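SM80.1 Vicilin (Solanum melongena, PDB 5VF5) is a vicilin with two cupin domains that probably serves as a seed storage protein and carries a bound copper(II) ion. Local coordinates at residues Val10-Phe14 with Gln41-Gly45; Gln59-Leu63 with Gly179-Ala184; Gly80-Glu86 with Ser107-Leu112. One frame throughout, in Å; residues are numbered along the deposited sequence.

Contact 1. Residues Val10-Phe14 with Gln41-Gly45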
# COMPACT_ATOMS: atom_id res chain seq x y z
N VAL A 10 14.22 14.14 5.12
CA VAL A 10 12.89 14.39 4.51
C VAL A 10 11.93 13.45 5.21
O VAL A 10 11.93 12.23 4.93
CB VAL A 10 12.89 14.08 2.99
CG1 VAL A 10 11.50 14.15 2.38
CG2 VAL A 10 13.85 15.00 2.27
N PRO A 11 11.07 13.99 6.10
CA PRO A 11 10.33 13.14 6.99
C PRO A 11 9.26 12.31 6.30
O PRO A 11 8.84 11.32 6.86
CB PRO A 11 9.68 14.12 7.98
CG PRO A 11 9.64 15.40 7.26
CD PRO A 11 10.92 15.41 6.48
N TYR A 12 8.87 12.73 5.10
CA TYR A 12 7.84 12.03 4.36
C TYR A 12 8.35 10.85 3.57
O TYR A 12 7.56 10.06 3.04
CB TYR A 12 7.19 13.01 3.40
CG TYR A 12 6.64 14.26 4.04
CD1 TYR A 12 5.71 14.18 5.04
CD2 TYR A 12 7.09 15.51 3.67
CE1 TYR A 12 5.22 15.33 5.66
CE2 TYR A 12 6.59 16.65 4.27
CZ TYR A 12 5.63 16.54 5.24
OH TYR A 12 5.14 17.68 5.86
N LEU A 13 9.66 10.71 3.40
CA LEU A 13 10.29 9.68 2.60
C LEU A 13 10.72 8.54 3.49
O LEU A 13 11.42 8.77 4.50
CB LEU A 13 11.51 10.27 1.91
CG LEU A 13 12.39 9.31 1.14
CD1 LEU A 13 11.63 8.72 -0.03
CD2 LEU A 13 13.62 10.04 0.62
N PHE A 14 10.36 7.31 3.11
CA PHE A 14 10.70 6.10 3.87
C PHE A 14 11.33 5.16 2.89
O PHE A 14 10.66 4.49 2.09
CB PHE A 14 9.48 5.47 4.52
CG PHE A 14 8.82 6.34 5.57
CD1 PHE A 14 8.02 7.38 5.24
CD2 PHE A 14 9.05 6.10 6.93
CE1 PHE A 14 7.45 8.21 6.20
CE2 PHE A 14 8.45 6.90 7.90
CZ PHE A 14 7.67 7.98 7.54
N GLN A 41 6.48 14.14 14.17
CA GLN A 41 5.12 14.37 14.59
C GLN A 41 4.27 14.93 13.48
O GLN A 41 3.06 14.98 13.66
CB GLN A 41 5.10 15.29 15.81
CG GLN A 41 5.71 14.62 17.05
CD GLN A 41 4.95 13.37 17.47
OE1 GLN A 41 3.80 13.46 17.89
NE2 GLN A 41 5.57 12.20 17.33
N LEU A 42 4.87 15.29 12.31
CA LEU A 42 4.07 15.78 11.18
C LEU A 42 3.13 14.70 10.67
O LEU A 42 2.13 15.01 10.00
CB LEU A 42 4.95 16.22 10.02
CG LEU A 42 5.76 17.48 10.31
CD1 LEU A 42 6.80 17.63 9.23
CD2 LEU A 42 4.86 18.71 10.32
N LEU A 43 3.47 13.43 10.94
CA LEU A 43 2.66 12.29 10.53
C LEU A 43 1.70 11.75 11.60
O LEU A 43 1.10 10.68 11.41
CB LEU A 43 3.59 11.20 10.01
CG LEU A 43 4.38 11.66 8.78
CD1 LEU A 43 5.22 10.53 8.24
CD2 LEU A 43 3.51 12.17 7.64
N ARG A 44 1.47 12.52 12.66
CA ARG A 44 0.53 12.12 13.72
C ARG A 44 -0.92 11.81 13.23
O ARG A 44 -1.69 11.02 13.80
CB ARG A 44 0.44 13.18 14.82
CG ARG A 44 1.19 12.92 16.10
CD ARG A 44 0.88 14.03 17.12
NE ARG A 44 -0.36 13.81 17.83
CZ ARG A 44 -1.13 14.73 18.42
NH1 ARG A 44 -0.82 16.03 18.38
NH2 ARG A 44 -2.26 14.36 19.02
N GLY A 45 -1.28 12.50 12.15
CA GLY A 45 -2.60 12.32 11.54
C GLY A 45 -2.86 10.95 10.95
O GLY A 45 -4.00 10.59 10.68
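Leu43 wedges between Tyr12 and Phe14, and its neighbour Leu42 packs against Pro11 and Tyr12. Val10 to Leu13 form a type I beta turn that leads into the short strand 13-14. This strand pairs with strand 318-321 in one of the sheets of the C-terminal cupin. Residues 41-45 form a 3-10 stretch between strands 28-32 and 49-56. The contact joins the segment before strand 49-56 of the N-terminal cupin to the chain's first residues, which pair with the C-terminal cupin.

Leu43 CB points at the other segment. CG sits anti to the carbonyl carbon (chi1 -62°), and CD1 then continues the chain straight outward (chi2 -176°). Leu43 CD1 ends at the edge of the Phe14 ring, in its plane, 3.6 Å from Phe14 CZ. Leu43 CD1 also lies 4.0 Å from Pro11 O. The other branch, Leu43 CD2, meets the edge of the Tyr12 ring, 4.0 Å from Tyr12 CD1. Both rings thus turn an edge to the leucine fork. Phe14 also meets Phe36 edge-to-face.

Tyr12 comes within about 3 Å of the bound copper ion, measured to the nearest side-chain atom, and touches Cys281, one of the copper ligands. Leu42 CD1 approaches the Tyr12 ring obliquely. Leu42 CD1 lies 4.1 Å from Pro11 CG and 3.8 Å from Tyr12 OH.

Contact 2. Residues Gln59-Leu63 with Gly179-Ala184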
# COMPACT_ATOMS: atom_id res chain seq x y z
N GLN A 59 6.28 -21.68 -4.96
CA GLN A 59 6.01 -22.98 -4.28
C GLN A 59 6.25 -22.81 -2.77
O GLN A 59 7.03 -23.55 -2.16
CB GLN A 59 6.86 -24.11 -4.87
CG GLN A 59 6.58 -24.35 -6.33
CD GLN A 59 7.48 -25.38 -6.98
OE1 GLN A 59 8.55 -25.74 -6.46
NE2 GLN A 59 7.08 -25.83 -8.16
N SER A 60 5.56 -21.83 -2.19
CA SER A 60 5.74 -21.50 -0.78
C SER A 60 4.39 -21.30 -0.08
O SER A 60 3.35 -21.08 -0.71
CB SER A 60 6.62 -20.27 -0.66
OG SER A 60 5.89 -19.15 -0.93
N PHE A 61 4.43 -21.42 1.24
CA PHE A 61 3.25 -21.42 2.11
C PHE A 61 3.55 -20.60 3.36
O PHE A 61 4.50 -20.89 4.06
CB PHE A 61 2.91 -22.85 2.50
CG PHE A 61 1.77 -23.00 3.47
CD1 PHE A 61 0.47 -22.86 3.05
CD2 PHE A 61 2.00 -23.30 4.79
CE1 PHE A 61 -0.55 -23.00 3.93
CE2 PHE A 61 0.95 -23.47 5.68
CZ PHE A 61 -0.32 -23.34 5.23
N MET A 62 2.73 -19.59 3.63
CA MET A 62 2.79 -18.82 4.88
C MET A 62 1.81 -19.40 5.88
O MET A 62 0.60 -19.52 5.59
CB MET A 62 2.54 -17.33 4.68
CG MET A 62 2.67 -16.56 5.99
SD MET A 62 2.43 -14.82 5.70
CE MET A 62 2.94 -14.15 7.31
N LEU A 63 2.30 -19.72 7.07
CA LEU A 63 1.55 -20.43 8.09
C LEU A 63 0.36 -19.61 8.62
O LEU A 63 0.42 -18.40 8.69
CB LEU A 63 2.45 -20.72 9.29
CG LEU A 63 3.22 -22.01 9.28
CD1 LEU A 63 3.88 -22.38 8.01
CD2 LEU A 63 4.10 -22.18 10.47
N GLY A 179 9.97 -22.20 10.42
CA GLY A 179 9.67 -20.80 10.28
C GLY A 179 8.35 -20.52 9.58
O GLY A 179 7.59 -21.44 9.30
N ALA A 180 8.08 -19.23 9.36
CA ALA A 180 6.70 -18.80 9.06
C ALA A 180 6.31 -18.94 7.59
O ALA A 180 5.12 -18.89 7.27
CB ALA A 180 6.52 -17.35 9.47
N ILE A 181 7.28 -19.00 6.68
CA ILE A 181 7.03 -19.18 5.26
C ILE A 181 7.96 -20.26 4.75
O ILE A 181 9.20 -20.12 4.83
CB ILE A 181 7.21 -17.89 4.41
CG1 ILE A 181 6.48 -16.68 5.05
CG2 ILE A 181 6.74 -18.14 2.99
CD1 ILE A 181 6.75 -15.35 4.37
N ILE A 182 7.37 -21.35 4.29
CA ILE A 182 8.09 -22.60 4.06
C ILE A 182 7.75 -23.17 2.70
O ILE A 182 6.81 -22.69 1.99
CB ILE A 182 7.78 -23.61 5.20
CG1 ILE A 182 6.32 -24.04 5.20
CG2 ILE A 182 8.26 -23.11 6.54
CD1 ILE A 182 6.01 -25.18 6.16
N LYS A 183 8.45 -24.23 2.32
CA LYS A 183 8.14 -24.90 1.07
C LYS A 183 6.76 -25.54 1.10
O LYS A 183 6.39 -26.13 2.07
CB LYS A 183 9.20 -25.99 0.81
CG LYS A 183 9.06 -26.70 -0.50
CD LYS A 183 10.22 -27.65 -0.63
CE LYS A 183 10.68 -27.88 -2.08
NZ LYS A 183 12.06 -28.25 -2.14
N ALA A 184 6.10 -25.62 -0.06
CA ALA A 184 4.88 -26.43 -0.22
C ALA A 184 4.99 -27.41 -1.41
O ALA A 184 5.52 -27.03 -2.45
CB ALA A 184 3.69 -25.50 -0.43
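Met62 and Ile181 meet on one side of this strand pair, and Ile182 meets Phe61 and Leu63 on the other. Met62 runs fully extended, with CG anti to the backbone N (chi1 -178°). Its first two methylene groups cross Ile181 obliquely, and Met62 CG lies 3.9 Å from Ile181 CG1. Ile181 turns CG1 to the side of its own backbone N. That puts the other branch, Ile181 CG2, 3.7 Å from Phe61 O.

Ile182 is set differently. Its CG1 stands between the backbone N and the carbonyl carbon (chi1 65°). From there Ile182 CG1 reaches the edge of the Phe61 ring, near its plane, 4.4 Å from Phe61 CD2. Ile182 CD1 goes on to Leu63 CD1 at 4.0 Å, the two side chains crossing at about a right angle. The second branch, Leu63 CD2, lies 3.8 Å from Gly179 O.

The backbones form an antiparallel ladder at the edge of a sheet in the N-terminal cupin domain. Phe61 and Ile182 are a hydrogen-bonded pair, with Phe61 N to Ile182 O at 2.8 Å and Ile182 N to Phe61 O at 2.9 Å. Leu63 N bonds to Ala180 O at 2.9 Å. At the start of strand 60-65, Gln59 and Ser60 both face Asn113 in a G1 beta bulge, and Gln59 has the left-handed backbone turn that goes with it. Beyond the strand pair, the Phe61 side chain touches Ile192 of helix 186-192, while Met62 packs on Leu111 of strand 108-113.

Contact 3. Residues Gly80-Glu86 with Ser107-Leu112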
# COMPACT_ATOMS: atom_id res chain seq x y z
N GLY A 80 -1.26 -15.74 -6.01
CA GLY A 80 -1.22 -16.45 -4.72
C GLY A 80 -2.62 -16.71 -4.23
O GLY A 80 -3.54 -15.97 -4.58
N THR A 81 -2.77 -17.74 -3.40
CA THR A 81 -4.05 -18.08 -2.88
C THR A 81 -4.10 -17.69 -1.41
O THR A 81 -3.20 -18.06 -0.67
CB THR A 81 -4.30 -19.59 -3.05
OG1 THR A 81 -4.26 -19.88 -4.45
CG2 THR A 81 -5.67 -19.95 -2.45
N ILE A 82 -5.12 -16.93 -1.03
CA ILE A 82 -5.38 -16.61 0.36
C ILE A 82 -6.51 -17.47 0.87
O ILE A 82 -7.55 -17.58 0.24
CB ILE A 82 -5.68 -15.11 0.60
CG1 ILE A 82 -5.71 -14.82 2.10
CG2 ILE A 82 -6.97 -14.65 -0.10
CD1 ILE A 82 -5.70 -13.37 2.44
N SER A 83 -6.33 -18.08 2.02
CA SER A 83 -7.34 -18.83 2.69
C SER A 83 -7.67 -18.17 4.02
O SER A 83 -6.77 -17.91 4.81
CB SER A 83 -6.89 -20.28 2.88
OG SER A 83 -6.55 -20.88 1.63
N ILE A 84 -8.94 -17.91 4.28
CA ILE A 84 -9.41 -17.17 5.44
C ILE A 84 -10.32 -18.08 6.26
O ILE A 84 -11.34 -18.56 5.75
CB ILE A 84 -10.18 -15.91 5.01
CG1 ILE A 84 -9.39 -15.13 3.99
CG2 ILE A 84 -10.55 -15.09 6.23
CD1 ILE A 84 -10.12 -13.98 3.33
N ALA A 85 -9.98 -18.30 7.50
CA ALA A 85 -10.69 -19.17 8.44
C ALA A 85 -11.33 -18.32 9.53
O ALA A 85 -10.65 -17.69 10.31
CB ALA A 85 -9.78 -20.21 9.02
N GLU A 86 -12.62 -18.23 9.56
CA GLU A 86 -13.32 -17.57 10.64
C GLU A 86 -13.93 -18.66 11.52
O GLU A 86 -13.73 -19.85 11.28
CB GLU A 86 -14.34 -16.56 10.08
CG GLU A 86 -13.61 -15.20 9.90
CD GLU A 86 -14.07 -14.28 8.81
OE1 GLU A 86 -14.63 -14.73 7.78
OE2 GLU A 86 -13.81 -13.05 8.99
N SER A 107 -8.93 -12.10 11.30
CA SER A 107 -9.16 -13.21 10.40
C SER A 107 -7.88 -14.05 10.36
O SER A 107 -6.79 -13.53 10.09
CB SER A 107 -9.47 -12.68 9.01
OG SER A 107 -10.68 -11.97 9.01
N THR A 108 -8.02 -15.34 10.61
CA THR A 108 -6.90 -16.29 10.45
C THR A 108 -6.67 -16.60 8.99
O THR A 108 -7.61 -17.08 8.30
CB THR A 108 -7.13 -17.58 11.25
OG1 THR A 108 -7.23 -17.26 12.64
CG2 THR A 108 -6.03 -18.58 11.05
N ILE A 109 -5.51 -16.26 8.50
CA ILE A 109 -5.19 -16.45 7.12
C ILE A 109 -3.94 -17.31 6.92
O ILE A 109 -3.04 -17.34 7.77
CB ILE A 109 -5.01 -15.14 6.36
CG1 ILE A 109 -3.76 -14.39 6.77
CG2 ILE A 109 -6.24 -14.25 6.47
CD1 ILE A 109 -3.36 -13.31 5.79
N HIS A 110 -3.90 -17.99 5.78
CA HIS A 110 -2.69 -18.56 5.26
C HIS A 110 -2.56 -18.23 3.79
O HIS A 110 -3.59 -17.91 3.12
CB HIS A 110 -2.52 -20.05 5.61
CG HIS A 110 -3.59 -20.97 5.11
ND1 HIS A 110 -3.59 -21.46 3.83
CD2 HIS A 110 -4.61 -21.57 5.76
CE1 HIS A 110 -4.59 -22.31 3.70
NE2 HIS A 110 -5.23 -22.41 4.85
N LEU A 111 -1.33 -18.27 3.27
CA LEU A 111 -1.07 -17.86 1.88
C LEU A 111 -0.26 -18.94 1.19
O LEU A 111 0.61 -19.56 1.81
CB LEU A 111 -0.28 -16.56 1.85
CG LEU A 111 -0.93 -15.29 2.39
CD1 LEU A 111 0.10 -14.17 2.46
CD2 LEU A 111 -2.11 -14.86 1.55
N LEU A 112 -0.53 -19.10 -0.10
CA LEU A 112 0.14 -20.09 -0.92
C LEU A 112 0.53 -19.48 -2.24
O LEU A 112 -0.32 -18.94 -2.95
CB LEU A 112 -0.83 -21.27 -1.17
CG LEU A 112 -0.39 -22.38 -2.11
CD1 LEU A 112 0.81 -23.09 -1.49
CD2 LEU A 112 -1.56 -23.31 -2.36
O HOH W 1 -10.04 -16.52 12.38
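Strands 80-85 and 108-112 run antiparallel, with 163° between their directions, and their short axes come within 4.7 Å. Five backbone hydrogen bonds join them across the pairs Thr81-Leu112, Ser83-His110 and Ala85-Thr108. Ser83 N to His110 O is 3.0 Å and almost straight, at 175° on the hydrogen. The ladder is closed at one end by Thr81 N to Leu112 O, 2.8 Å.

Between these lie the non-hydrogen-bonded pairs, whose side chains are aliphatic. Ile82 and Leu111 lie side by side, with Ile82 CG1 3.6 Å from Leu111 CD2. Ile84 and Ile109 do the same, at 4.1 Å between Ile84 CG1 and Ile109 CG2. On the opposite face Ser83 CB sits over the His110 ring, 3.4 Å from its centroid, as a CH-pi contact. A chi1 of 60° tucks the His110 ring back over its own main chain and across Ser83. Ser83 has two conformers, so this fit is less certain in detail.

Both strands belong to the five-stranded sheet of the N-terminal cupin. Strand 90-96 flanks one side through Phe93 and Leu95, which touch Ile82. Strand 60-65 flanks the other, and helix 186-192 covers Ser83, His110 and Leu112 through Ile192.

How the contacts relate
Contacts 2 and 3 belong to one sheet of the N-terminal cupin, with centres 12 Å apart. Strands 60-65 and 108-113 are neighbours in it, joined by a probable hydrogen bond of 2.8 Å from Met62 N to Leu111 O. Contact 3 lies further inside the sheet, and contact 2 adds the short strand 181-183 at its edge, where Lys183 is exposed. Both combine backbone ladders with side-chain packing. Contact 1 is different: it joins the two cupin halves beside the copper site. Its centre is 32 Å or more from the others, and it is held by side-chain packing of leucines on rings and a proline. It is largely buried, but its Leu42 is exposed.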